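Local coordinates for protein beta-1,4-mannanase (Aplysia kurodai, PDB 3VUP) that hydrolyses beta-1,4-mannan, probably as a digestive enzyme of the sea hare, with a TIM-barrel fold, at residues D97-Y102 / H151-G156; M88-K93 / V145-G150; F17-N22 / G345-S350; M26-D31 / R60-I65; F32-W37 / G81-G86. All coordinates share one frame; numbering follows the deposited sequence.

Overall arrangement
Strand 18-22 opens an eight-stranded parallel barrel, and the five contacts hold parts of its rim and outer layer. Interactions 3 and 4 are buried and reach the neighbouring strands 18-22 and 58-65, the first through a tail packed by isoleucine and phenylalanine, the second through one isoleucine and a layer of ordered waters. Interactions 1 and 2 both use helix 88-101 and are only partly buried; each features a histidine, one bonded directly to an aspartate, the other using its face and a water. Interaction 5, farthest from the chain centre, is almost wholly polar, yet touches interactions 2 and 4 through G33, D83 and F32.

Interaction 1. Residues D97-Y102 / H151-G156; sequences DTAKKY and HVALGG
H151 points the edge of its ring at helix 88-101 and gives the NE2 hydrogen to OD1 of D97, with 2.8 Å from NE2 to OD1 and an almost straight bond (173°). The acceptor lies in the imidazole plane, but NE2 approaches OD1 from above the carboxylate plane, the two flat groups being turned 37° apart. A153 sets its CB against the helix backbone, 3.8 Å from K100 N, and also meets A99 CB at 4.2 Å. K100, fully extended with CG anti to its N, crosses obliquely so that CD rests 3.9 Å from V152 CG2. One shell out, the loop fixes the ring itself: H151 to L154 form a type I turn, and A153 N donates in the ring plane to H151 ND1 (3.0 Å). D97 is held by its other oxygen, OD2, in a salt bridge with K93, while A153 and G155 bond by backbone to V106 on barrel strand 105-112. An alanine in place of H151 would remove both ring bonds and would probably loosen the turn from the helix. Accepting at ND1 and donating at NE2, the imidazole is consistent with a neutral ring protonated on NE2, its N-H probably polarised by the aspartate.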
# COMPACT_ATOMS: atom_id res chain seq x y z
N ASP A 97 -14.30 2.20 12.00
CA ASP A 97 -15.73 2.25 12.29
C ASP A 97 -16.45 3.15 11.27
O ASP A 97 -17.57 2.85 10.84
CB ASP A 97 -15.98 2.78 13.70
CG ASP A 97 -15.57 1.80 14.79
OD1 ASP A 97 -15.41 0.59 14.51
OD2 ASP A 97 -15.41 2.26 15.94
N THR A 98 -15.81 4.25 10.90
CA THR A 98 -16.37 5.18 9.94
C THR A 98 -16.48 4.52 8.56
O THR A 98 -17.51 4.61 7.90
CB THR A 98 -15.53 6.47 9.87
OG1 THR A 98 -15.53 7.09 11.16
CG2 THR A 98 -16.12 7.44 8.84
N ALA A 99 -15.41 3.83 8.16
CA ALA A 99 -15.40 3.13 6.89
C ALA A 99 -16.50 2.06 6.84
O ALA A 99 -17.16 1.89 5.81
CB ALA A 99 -14.07 2.51 6.66
N LYS A 100 -16.68 1.35 7.95
CA LYS A 100 -17.69 0.30 8.01
C LYS A 100 -19.07 0.86 7.69
O LYS A 100 -19.86 0.21 7.00
CB LYS A 100 -17.69 -0.36 9.39
CG LYS A 100 -18.71 -1.49 9.55
CD LYS A 100 -18.75 -2.02 10.98
CE LYS A 100 -19.87 -3.04 11.18
NZ LYS A 100 -19.90 -3.57 12.57
N LYS A 101 -19.35 2.07 8.16
CA LYS A 101 -20.64 2.73 7.92
C LYS A 101 -20.95 2.87 6.44
O LYS A 101 -22.11 2.83 6.03
CB LYS A 101 -20.69 4.11 8.59
CG LYS A 101 -20.61 4.08 10.10
CD LYS A 101 -21.03 5.41 10.70
CE LYS A 101 -20.25 6.56 10.10
NZ LYS A 101 -20.68 7.88 10.65
N TYR A 102 -19.89 3.01 5.65
CA TYR A 102 -20.01 3.23 4.21
C TYR A 102 -19.62 2.01 3.39
O TYR A 102 -19.44 2.11 2.18
CB TYR A 102 -19.18 4.45 3.80
CG TYR A 102 -19.66 5.69 4.51
CD1 TYR A 102 -20.81 6.35 4.09
CD2 TYR A 102 -18.99 6.18 5.63
CE1 TYR A 102 -21.27 7.46 4.76
CE2 TYR A 102 -19.44 7.29 6.29
CZ TYR A 102 -20.58 7.93 5.85
OH TYR A 102 -21.04 9.05 6.51
N HIS A 151 -10.90 -6.18 12.75
CA HIS A 151 -11.94 -5.24 12.35
C HIS A 151 -12.44 -5.56 10.94
O HIS A 151 -11.65 -5.68 10.01
CB HIS A 151 -11.42 -3.81 12.40
CG HIS A 151 -12.51 -2.79 12.44
ND1 HIS A 151 -13.37 -2.57 11.39
CD2 HIS A 151 -12.90 -1.95 13.43
CE1 HIS A 151 -14.23 -1.63 11.71
NE2 HIS A 151 -13.97 -1.23 12.95
N VAL A 152 -13.75 -5.68 10.78
CA VAL A 152 -14.29 -6.08 9.48
C VAL A 152 -14.02 -5.08 8.35
O VAL A 152 -14.04 -5.47 7.18
CB VAL A 152 -15.80 -6.39 9.55
CG1 VAL A 152 -16.05 -7.56 10.48
CG2 VAL A 152 -16.60 -5.17 9.97
N ALA A 153 -13.75 -3.82 8.68
CA ALA A 153 -13.48 -2.82 7.65
C ALA A 153 -12.00 -2.66 7.31
O ALA A 153 -11.65 -1.84 6.46
CB ALA A 153 -14.10 -1.47 8.01
N LEU A 154 -11.14 -3.43 7.97
CA LEU A 154 -9.73 -3.43 7.62
C LEU A 154 -9.51 -4.36 6.43
O LEU A 154 -9.70 -5.57 6.54
CB LEU A 154 -8.88 -3.89 8.81
CG LEU A 154 -7.40 -4.09 8.51
CD1 LEU A 154 -6.73 -2.75 8.25
CD2 LEU A 154 -6.74 -4.81 9.67
N GLY A 155 -9.13 -3.79 5.29
CA GLY A 155 -8.82 -4.59 4.12
C GLY A 155 -7.43 -5.21 4.19
O GLY A 155 -7.24 -6.39 3.90
N GLY A 156 -6.46 -4.40 4.59
CA GLY A 156 -5.10 -4.88 4.73
C GLY A 156 -4.16 -3.73 5.00
O GLY A 156 -4.51 -2.56 4.79

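Interaction 2. Residues M88-K93 / V145-G150; sequences MLDDMK and VNHVKG
This is a helix-to-helix contact in the outer layer of the barrel, where the start of helix 88-101 meets the last turn of helix 130-147, and its main element is a histidine lying face-on to a leucine. H147 leaves its backbone with CG anti to N (chi1 -170°), which carries the ring across to the other helix. L89 CB sits over the ring centre in a CH-pi contact, 3.8 Å from the centroid and 10° off the normal. L89 O comes to 3.1 Å from H147 CD2, while K93 CB approaches the same carbon at the ring edge (3.9 Å); K93's amine turns elsewhere, to a salt bridge with D97. At the far end of the ring a water in its plane joins H147 NE2, at 2.8 Å from the water oxygen, to D90 OD1, which takes a hydrogen from that water at 2.7 Å. V148, the first residue to leave helical angles, fills the inner side: its CG1 is 3.8 Å from K93 N and also touches M92 CB, and both M92 and V148 lean on W157 of strand 157-161. An alanine in place of H147 would remove the ring, and would probably cost the cover over L89 and the water link to D90. With a carboxylate one water away and a backbone oxygen close by, H147 may be somewhat easier to protonate than a histidine in plain solvent.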
# COMPACT_ATOMS: atom_id res chain seq x y z
N MET A 88 -4.07 8.12 19.00
CA MET A 88 -3.81 7.29 17.82
C MET A 88 -4.61 5.99 17.77
O MET A 88 -5.14 5.64 16.73
CB MET A 88 -2.32 7.01 17.69
CG MET A 88 -1.92 6.23 16.45
SD MET A 88 -2.40 7.08 14.94
CE MET A 88 -1.34 6.23 13.76
N LEU A 89 -4.66 5.26 18.88
CA LEU A 89 -5.37 3.99 18.88
C LEU A 89 -6.86 4.23 18.63
O LEU A 89 -7.46 3.59 17.76
CB LEU A 89 -5.14 3.23 20.19
CG LEU A 89 -3.67 2.94 20.52
CD1 LEU A 89 -3.59 2.13 21.80
CD2 LEU A 89 -2.97 2.22 19.38
N ASP A 90 -7.46 5.16 19.36
CA ASP A 90 -8.85 5.55 19.13
C ASP A 90 -9.07 6.02 17.69
O ASP A 90 -10.10 5.72 17.08
CB ASP A 90 -9.28 6.67 20.08
CG ASP A 90 -9.40 6.22 21.53
OD1 ASP A 90 -9.60 5.02 21.79
OD2 ASP A 90 -9.31 7.10 22.42
N ASP A 91 -8.11 6.77 17.16
CA ASP A 91 -8.23 7.32 15.81
C ASP A 91 -8.30 6.21 14.77
O ASP A 91 -9.13 6.25 13.86
CB ASP A 91 -7.04 8.22 15.49
CG ASP A 91 -6.98 9.48 16.33
OD1 ASP A 91 -8.01 9.88 16.94
OD2 ASP A 91 -5.89 10.09 16.38
N MET A 92 -7.43 5.21 14.92
CA MET A 92 -7.41 4.13 13.95
C MET A 92 -8.69 3.29 14.03
O MET A 92 -9.24 2.90 12.99
CB MET A 92 -6.16 3.27 14.13
CG MET A 92 -4.85 4.01 13.83
SD MET A 92 -4.73 4.65 12.13
CE MET A 92 -4.68 3.13 11.19
N LYS A 93 -9.19 3.06 15.24
CA LYS A 93 -10.45 2.35 15.39
C LYS A 93 -11.60 3.16 14.79
O LYS A 93 -12.45 2.60 14.09
CB LYS A 93 -10.73 2.01 16.85
CG LYS A 93 -12.15 1.48 17.07
CD LYS A 93 -12.26 0.51 18.24
CE LYS A 93 -13.58 -0.24 18.18
NZ LYS A 93 -14.76 0.67 18.11
N VAL A 145 -2.04 -2.49 15.71
CA VAL A 145 -2.61 -3.67 15.08
C VAL A 145 -3.49 -4.43 16.05
O VAL A 145 -4.58 -4.90 15.69
CB VAL A 145 -1.48 -4.57 14.52
CG1 VAL A 145 -2.01 -5.93 14.09
CG2 VAL A 145 -0.78 -3.87 13.36
N ASN A 146 -3.03 -4.56 17.29
CA ASN A 146 -3.82 -5.24 18.30
C ASN A 146 -5.13 -4.52 18.59
O ASN A 146 -6.17 -5.14 18.78
CB ASN A 146 -3.03 -5.38 19.59
CG ASN A 146 -3.80 -6.09 20.66
OD1 ASN A 146 -4.08 -7.29 20.55
ND2 ASN A 146 -4.17 -5.37 21.71
N HIS A 147 -5.08 -3.19 18.62
CA HIS A 147 -6.25 -2.40 18.99
C HIS A 147 -7.39 -2.57 17.99
O HIS A 147 -8.56 -2.52 18.36
CB HIS A 147 -5.88 -0.93 19.09
CG HIS A 147 -6.95 -0.08 19.68
ND1 HIS A 147 -7.25 -0.10 21.03
CD2 HIS A 147 -7.82 0.79 19.12
CE1 HIS A 147 -8.25 0.74 21.27
NE2 HIS A 147 -8.61 1.28 20.12
N VAL A 148 -7.05 -2.76 16.71
CA VAL A 148 -8.05 -2.92 15.66
C VAL A 148 -8.11 -4.35 15.13
O VAL A 148 -8.67 -4.59 14.06
CB VAL A 148 -7.83 -1.92 14.50
CG1 VAL A 148 -7.90 -0.49 15.02
CG2 VAL A 148 -6.51 -2.19 13.76
N LYS A 149 -7.56 -5.29 15.89
CA LYS A 149 -7.49 -6.70 15.50
C LYS A 149 -8.84 -7.20 15.02
O LYS A 149 -9.83 -7.04 15.74
CB LYS A 149 -7.03 -7.54 16.71
CG LYS A 149 -6.86 -9.03 16.44
CD LYS A 149 -6.50 -9.77 17.73
CE LYS A 149 -6.40 -11.27 17.50
NZ LYS A 149 -6.31 -12.03 18.77
N GLY A 150 -8.89 -7.81 13.85
CA GLY A 150 -10.10 -8.42 13.35
C GLY A 150 -11.16 -7.49 12.80
O GLY A 150 -12.21 -7.97 12.40
O HOH W 1 -10.79 3.05 20.46

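Interaction 3. Residues F17-N22 / G345-S350; sequences FLSGGN and GKIPIS
F17 lies side by side with I347, both side chains pointing the same way, and its CD2 is 4.0 Å from I347 CD1; the methyl approaches the ring obliquely. The place is the start of the first strand of the TIM barrel, 18-22, where the tail that follows helix 324-338 returns past that start. I347 is the wedge of the contact: CG1, anti to its carbonyl carbon, packs 3.6 Å from F17 O, and CD1 runs on to meet S19 CB at 3.9 Å, with CG2 about as close to that same carbon. F17, S19 and I347 all also touch I338, so the last helix of the barrel closes over this cluster, and the F17 ring meets that of Y312 at an inclined angle. The polar backbone is served as well, since N57 ND2 bonds to both F17 O and I347 O and so ties strand and tail together. G345 passes so near the strand that any CB would fall only 2.8 Å from F17 N, a clash that glycine avoids. Next to it, F17 N donates to K346 O over 3.1 Å, reaching the oxygen from above its carbonyl plane (47° out of it) rather than along a lone pair.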
# COMPACT_ATOMS: atom_id res chain seq x y z
N PHE A 17 -13.69 -8.08 -6.19
CA PHE A 17 -12.72 -7.22 -6.86
C PHE A 17 -12.64 -5.93 -6.06
O PHE A 17 -13.68 -5.36 -5.73
CB PHE A 17 -13.16 -6.95 -8.30
CG PHE A 17 -12.21 -6.08 -9.08
CD1 PHE A 17 -11.18 -6.64 -9.83
CD2 PHE A 17 -12.36 -4.70 -9.07
CE1 PHE A 17 -10.30 -5.84 -10.56
CE2 PHE A 17 -11.50 -3.90 -9.79
CZ PHE A 17 -10.47 -4.47 -10.54
N LEU A 18 -11.43 -5.48 -5.74
CA LEU A 18 -11.27 -4.29 -4.93
C LEU A 18 -11.23 -3.05 -5.81
O LEU A 18 -10.27 -2.83 -6.55
CB LEU A 18 -9.99 -4.38 -4.09
CG LEU A 18 -9.89 -5.62 -3.19
CD1 LEU A 18 -8.55 -5.68 -2.51
CD2 LEU A 18 -11.00 -5.62 -2.16
N SER A 19 -12.28 -2.24 -5.74
CA SER A 19 -12.42 -1.08 -6.61
C SER A 19 -12.54 0.19 -5.79
O SER A 19 -13.40 0.28 -4.91
CB SER A 19 -13.69 -1.23 -7.44
OG SER A 19 -13.91 -0.06 -8.21
N GLY A 20 -11.70 1.18 -6.05
CA GLY A 20 -11.82 2.41 -5.31
C GLY A 20 -10.67 3.33 -5.63
O GLY A 20 -10.29 3.51 -6.80
N GLY A 21 -10.10 3.93 -4.60
CA GLY A 21 -9.04 4.88 -4.82
C GLY A 21 -8.21 5.17 -3.60
O GLY A 21 -8.45 4.65 -2.50
N ASN A 22 -7.20 6.00 -3.83
CA ASN A 22 -6.34 6.54 -2.79
C ASN A 22 -6.88 7.88 -2.36
O ASN A 22 -7.02 8.77 -3.21
CB ASN A 22 -4.94 6.78 -3.36
CG ASN A 22 -4.19 5.51 -3.67
OD1 ASN A 22 -3.37 5.08 -2.87
ND2 ASN A 22 -4.44 4.92 -4.84
N GLY A 345 -14.87 -11.09 -10.08
CA GLY A 345 -15.18 -10.69 -8.72
C GLY A 345 -16.28 -9.65 -8.63
O GLY A 345 -16.37 -8.75 -9.46
N LYS A 346 -17.11 -9.77 -7.60
CA LYS A 346 -18.17 -8.82 -7.34
C LYS A 346 -17.62 -7.63 -6.56
O LYS A 346 -16.70 -7.77 -5.76
CB LYS A 346 -19.27 -9.53 -6.55
CG LYS A 346 -20.45 -8.68 -6.14
CD LYS A 346 -21.36 -9.47 -5.22
CE LYS A 346 -22.54 -8.63 -4.78
NZ LYS A 346 -23.45 -9.42 -3.91
N ILE A 347 -18.21 -6.46 -6.78
CA ILE A 347 -17.73 -5.24 -6.15
C ILE A 347 -18.54 -4.79 -4.92
O ILE A 347 -17.94 -4.50 -3.89
CB ILE A 347 -17.51 -4.12 -7.20
CG1 ILE A 347 -16.31 -4.48 -8.08
CG2 ILE A 347 -17.31 -2.78 -6.52
CD1 ILE A 347 -16.16 -3.63 -9.32
N PRO A 348 -19.89 -4.76 -4.99
CA PRO A 348 -20.62 -4.32 -3.80
C PRO A 348 -20.38 -5.23 -2.61
O PRO A 348 -20.36 -6.46 -2.76
CB PRO A 348 -22.08 -4.40 -4.24
CG PRO A 348 -22.03 -4.20 -5.72
CD PRO A 348 -20.78 -4.91 -6.15
N ILE A 349 -20.20 -4.63 -1.45
CA ILE A 349 -19.97 -5.38 -0.22
C ILE A 349 -20.86 -4.86 0.89
O ILE A 349 -21.41 -3.75 0.81
CB ILE A 349 -18.48 -5.32 0.24
CG1 ILE A 349 -18.06 -3.90 0.59
CG2 ILE A 349 -17.57 -5.93 -0.83
CD1 ILE A 349 -16.69 -3.81 1.21
N SER A 350 -21.00 -5.68 1.92
CA SER A 350 -21.78 -5.32 3.09
C SER A 350 -20.97 -5.68 4.32
O SER A 350 -20.65 -6.85 4.53
CB SER A 350 -23.11 -6.06 3.08
OG SER A 350 -23.93 -5.68 4.17

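Interaction 4. Residues M26-D31 / R60-I65; sequences MSYAYD and RLWIHI
I65 carries this contact, its side chain running from just past the I63-H64 corner of barrel strand 58-65 into the loop that follows strand 18-22. Its CB faces A29 CB at 4.0 Å, and CG1, anti to the carbonyl carbon, keeps beside the same alanine. The branch CG2, anti to the backbone N, goes to the phenol end of Y28, 3.4 Å from CZ and a tight 3.2 Å from OH. CD1, the tip, ends 3.3 Å from A29 N and over the Y28 face, in a CH-pi contact 3.9 Å from the ring centroid, 15° off the normal; the edge of W62 looks at this methyl in its plane. A29 sits in a type II turn from S27 to Y30, and W25 meets the rings of both Y28 and W62 edge-to-face, with a Tris molecule near W62 that may mark a pocket at this end of the barrel. No direct hydrogen bond joins the two segments. Waters do so instead, one linking A29 N, D31 OD2 and W62 O, another D31 N and I63 O. D31 OD2 accepts from M26 N, on its syn lone pair at 2.8 Å, and from two waters, a setting in which the buried aspartate would probably stay charged.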
# COMPACT_ATOMS: atom_id res chain seq x y z
N MET A 26 -5.77 13.73 3.97
CA MET A 26 -6.47 15.01 4.03
C MET A 26 -5.45 16.11 4.31
O MET A 26 -5.22 16.99 3.47
CB MET A 26 -7.59 14.99 5.05
CG MET A 26 -8.46 16.25 5.02
SD MET A 26 -9.15 16.67 3.41
CE MET A 26 -10.05 15.16 3.03
N SER A 27 -4.82 16.04 5.48
CA SER A 27 -3.64 16.84 5.79
C SER A 27 -2.44 15.89 5.78
O SER A 27 -2.31 15.05 6.67
CB SER A 27 -3.78 17.50 7.16
OG SER A 27 -4.90 18.36 7.17
N TYR A 28 -1.60 16.00 4.75
CA TYR A 28 -0.48 15.08 4.53
C TYR A 28 0.32 14.84 5.81
O TYR A 28 0.90 15.77 6.37
CB TYR A 28 0.43 15.66 3.45
CG TYR A 28 1.66 14.86 3.08
CD1 TYR A 28 1.63 13.91 2.06
CD2 TYR A 28 2.88 15.09 3.70
CE1 TYR A 28 2.76 13.20 1.69
CE2 TYR A 28 4.03 14.39 3.33
CZ TYR A 28 3.96 13.44 2.32
OH TYR A 28 5.09 12.73 1.94
N ALA A 29 0.33 13.58 6.26
CA ALA A 29 1.09 13.12 7.43
C ALA A 29 0.59 13.68 8.75
O ALA A 29 1.24 13.49 9.78
CB ALA A 29 2.59 13.39 7.26
N TYR A 30 -0.55 14.36 8.70
CA TYR A 30 -1.14 15.06 9.84
C TYR A 30 -2.60 14.68 10.03
O TYR A 30 -3.41 15.51 10.45
CB TYR A 30 -1.05 16.58 9.60
CG TYR A 30 0.18 17.19 10.18
CD1 TYR A 30 1.41 16.95 9.62
CD2 TYR A 30 0.10 18.00 11.31
CE1 TYR A 30 2.55 17.50 10.17
CE2 TYR A 30 1.22 18.55 11.86
CZ TYR A 30 2.45 18.31 11.29
OH TYR A 30 3.56 18.87 11.87
N ASP A 31 -2.94 13.43 9.72
CA ASP A 31 -4.32 12.98 9.75
C ASP A 31 -4.66 12.13 10.98
O ASP A 31 -5.83 12.00 11.33
CB ASP A 31 -4.65 12.16 8.50
CG ASP A 31 -4.84 13.00 7.26
OD1 ASP A 31 -5.41 14.11 7.36
OD2 ASP A 31 -4.46 12.52 6.16
N ARG A 60 -7.43 3.40 -0.04
CA ARG A 60 -6.06 3.42 0.46
C ARG A 60 -5.80 4.83 0.98
O ARG A 60 -6.16 5.81 0.32
CB ARG A 60 -5.09 3.06 -0.65
CG ARG A 60 -3.61 3.10 -0.25
CD ARG A 60 -2.78 2.44 -1.32
NE ARG A 60 -1.33 2.38 -1.11
CZ ARG A 60 -0.43 3.10 -1.77
NH1 ARG A 60 -0.79 4.08 -2.60
NH2 ARG A 60 0.86 2.85 -1.58
N LEU A 61 -5.20 4.95 2.16
CA LEU A 61 -4.86 6.26 2.71
C LEU A 61 -3.62 6.12 3.57
O LEU A 61 -3.32 5.03 4.08
CB LEU A 61 -6.02 6.89 3.48
CG LEU A 61 -6.31 6.43 4.91
CD1 LEU A 61 -7.38 7.31 5.52
CD2 LEU A 61 -6.75 4.97 4.96
N TRP A 62 -2.87 7.21 3.69
CA TRP A 62 -1.53 7.15 4.22
C TRP A 62 -1.48 7.65 5.66
O TRP A 62 -2.13 8.64 6.00
CB TRP A 62 -0.58 7.96 3.36
CG TRP A 62 -0.42 7.50 1.93
CD1 TRP A 62 -1.18 6.62 1.22
CD2 TRP A 62 0.59 7.96 1.04
NE1 TRP A 62 -0.69 6.48 -0.06
CE2 TRP A 62 0.40 7.31 -0.19
CE3 TRP A 62 1.65 8.85 1.18
CZ2 TRP A 62 1.23 7.55 -1.30
CZ3 TRP A 62 2.47 9.09 0.10
CH2 TRP A 62 2.25 8.44 -1.13
N ILE A 63 -0.69 6.96 6.48
CA ILE A 63 -0.69 7.16 7.92
C ILE A 63 0.57 7.89 8.40
O ILE A 63 0.55 9.11 8.52
CB ILE A 63 -0.90 5.82 8.69
CG1 ILE A 63 -2.08 5.02 8.09
CG2 ILE A 63 -1.10 6.09 10.17
CD1 ILE A 63 -3.41 5.74 8.09
N HIS A 64 1.66 7.17 8.68
CA HIS A 64 2.85 7.82 9.24
C HIS A 64 3.60 8.65 8.19
O HIS A 64 4.13 9.73 8.50
CB HIS A 64 3.86 6.81 9.80
CG HIS A 64 3.31 5.79 10.75
ND1 HIS A 64 2.47 6.10 11.81
CD2 HIS A 64 3.56 4.46 10.85
CE1 HIS A 64 2.20 4.99 12.48
NE2 HIS A 64 2.86 3.99 11.93
N ILE A 65 3.68 8.11 6.98
CA ILE A 65 4.38 8.72 5.85
C ILE A 65 5.89 8.70 6.10
O ILE A 65 6.53 7.67 5.86
CB ILE A 65 3.77 10.07 5.43
CG1 ILE A 65 2.25 9.88 5.26
CG2 ILE A 65 4.38 10.55 4.14
CD1 ILE A 65 1.54 10.99 4.54
O HOH W 2 -1.75 11.58 6.20
O HOH W 3 3.03 11.35 10.47
O HOH W 4 -4.81 9.73 5.50
O HOH W 5 -1.30 11.08 9.40

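Interaction 5. Residues F32-W37 / G81-G86; sequences FGDGQW and GPDKQG
Direct hydrogen bonds do most of the work, running both ways between the two loops, each through an aspartate oxygen. D34 N gives its hydrogen to D83 OD1, 2.9 Å from N to OD1 and nearly straight (172°), from above the carboxylate plane. D34 offers OD1 to two backbone donors of the facing loop: K84 N, at 2.9 Å, lies on the syn lone pair, while Q85 N, also 2.9 Å from that OD1, arrives from above the plane. D83 OD1 accepts from T87 N and M88 N at the start of helix 88-101. The charges are crowded, with D34 OD1 and D83 OD1 3.5 Å apart, a repulsion these N-H donors probably offset. Carbon contacts are few: Q85 CG packs 3.8 Å from D34 CG, crossing that side chain at about a right angle. A water joins Q85 NE2 to D34 OD2, weakly at the latter. A CB on G33 would be only 3.2 Å from D83 CB. D83 OD2 takes G86 N in an Asx motif, and G33 to Q36 form a type I' turn with G35 at the N-cap of helix 36-53, so the arrangement joins two successive strand-to-helix loops of a TIM barrel.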
# COMPACT_ATOMS: atom_id res chain seq x y z
N PHE A 32 -3.64 11.51 11.58
CA PHE A 32 -3.84 10.53 12.65
C PHE A 32 -2.94 10.80 13.83
O PHE A 32 -1.79 11.21 13.66
CB PHE A 32 -3.61 9.12 12.11
CG PHE A 32 -4.64 8.73 11.10
CD1 PHE A 32 -5.88 8.28 11.51
CD2 PHE A 32 -4.40 8.92 9.75
CE1 PHE A 32 -6.86 7.99 10.59
CE2 PHE A 32 -5.38 8.63 8.82
CZ PHE A 32 -6.61 8.16 9.24
N GLY A 33 -3.45 10.57 15.03
CA GLY A 33 -2.68 10.76 16.24
C GLY A 33 -2.66 12.21 16.66
O GLY A 33 -2.97 13.10 15.88
N ASP A 34 -2.31 12.45 17.92
CA ASP A 34 -2.22 13.80 18.47
C ASP A 34 -3.44 14.66 18.16
O ASP A 34 -3.32 15.86 17.87
CB ASP A 34 -0.91 14.47 18.03
CG ASP A 34 0.32 13.81 18.62
OD1 ASP A 34 0.18 12.93 19.49
OD2 ASP A 34 1.45 14.18 18.22
N GLY A 35 -4.62 14.04 18.22
CA GLY A 35 -5.88 14.74 18.03
C GLY A 35 -6.23 15.07 16.59
O GLY A 35 -7.24 15.73 16.33
N GLN A 36 -5.42 14.61 15.65
CA GLN A 36 -5.55 15.06 14.27
C GLN A 36 -6.70 14.41 13.50
O GLN A 36 -7.25 15.01 12.58
CB GLN A 36 -4.22 14.84 13.53
CG GLN A 36 -3.11 15.70 14.11
CD GLN A 36 -1.72 15.37 13.59
OE1 GLN A 36 -0.94 16.28 13.33
NE2 GLN A 36 -1.40 14.09 13.45
N TRP A 37 -7.06 13.19 13.88
CA TRP A 37 -8.15 12.51 13.20
C TRP A 37 -9.48 13.20 13.44
O TRP A 37 -10.23 13.47 12.51
CB TRP A 37 -8.21 11.03 13.58
CG TRP A 37 -9.53 10.40 13.27
CD1 TRP A 37 -10.50 10.06 14.17
CD2 TRP A 37 -10.05 10.05 11.98
NE1 TRP A 37 -11.58 9.52 13.52
CE2 TRP A 37 -11.33 9.50 12.18
CE3 TRP A 37 -9.55 10.14 10.67
CZ2 TRP A 37 -12.13 9.04 11.13
CZ3 TRP A 37 -10.35 9.69 9.63
CH2 TRP A 37 -11.62 9.15 9.86
N GLY A 81 5.96 5.45 21.26
CA GLY A 81 4.56 5.08 21.29
C GLY A 81 3.90 5.44 19.97
O GLY A 81 4.55 5.99 19.08
N PRO A 82 2.60 5.14 19.84
CA PRO A 82 1.89 5.40 18.58
C PRO A 82 1.76 6.90 18.27
O PRO A 82 1.70 7.28 17.10
CB PRO A 82 0.51 4.77 18.82
CG PRO A 82 0.73 3.78 19.92
CD PRO A 82 1.77 4.40 20.80
N ASP A 83 1.71 7.71 19.32
CA ASP A 83 1.70 9.16 19.22
C ASP A 83 2.09 9.71 20.59
O ASP A 83 2.53 8.96 21.46
CB ASP A 83 0.33 9.71 18.74
CG ASP A 83 -0.77 9.61 19.80
OD1 ASP A 83 -1.89 10.08 19.51
OD2 ASP A 83 -0.54 9.08 20.91
N LYS A 84 1.91 11.02 20.79
CA LYS A 84 2.18 11.63 22.09
C LYS A 84 0.92 11.86 22.91
O LYS A 84 0.91 11.65 24.12
CB LYS A 84 2.92 12.95 21.92
CG LYS A 84 4.40 12.78 21.66
CD LYS A 84 5.15 14.10 21.63
CE LYS A 84 4.67 14.99 20.49
NZ LYS A 84 5.77 15.81 19.91
N GLN A 85 -0.15 12.31 22.27
CA GLN A 85 -1.33 12.75 23.00
C GLN A 85 -2.32 11.64 23.31
O GLN A 85 -3.33 11.88 23.96
CB GLN A 85 -2.02 13.91 22.29
CG GLN A 85 -1.09 15.07 21.97
CD GLN A 85 -0.31 15.56 23.18
OE1 GLN A 85 -0.82 15.57 24.30
NE2 GLN A 85 0.93 15.96 22.96
N GLY A 86 -2.03 10.43 22.86
CA GLY A 86 -2.85 9.29 23.23
C GLY A 86 -4.18 9.20 22.50
O GLY A 86 -5.15 8.70 23.05
O HOH W 6 1.86 16.30 19.99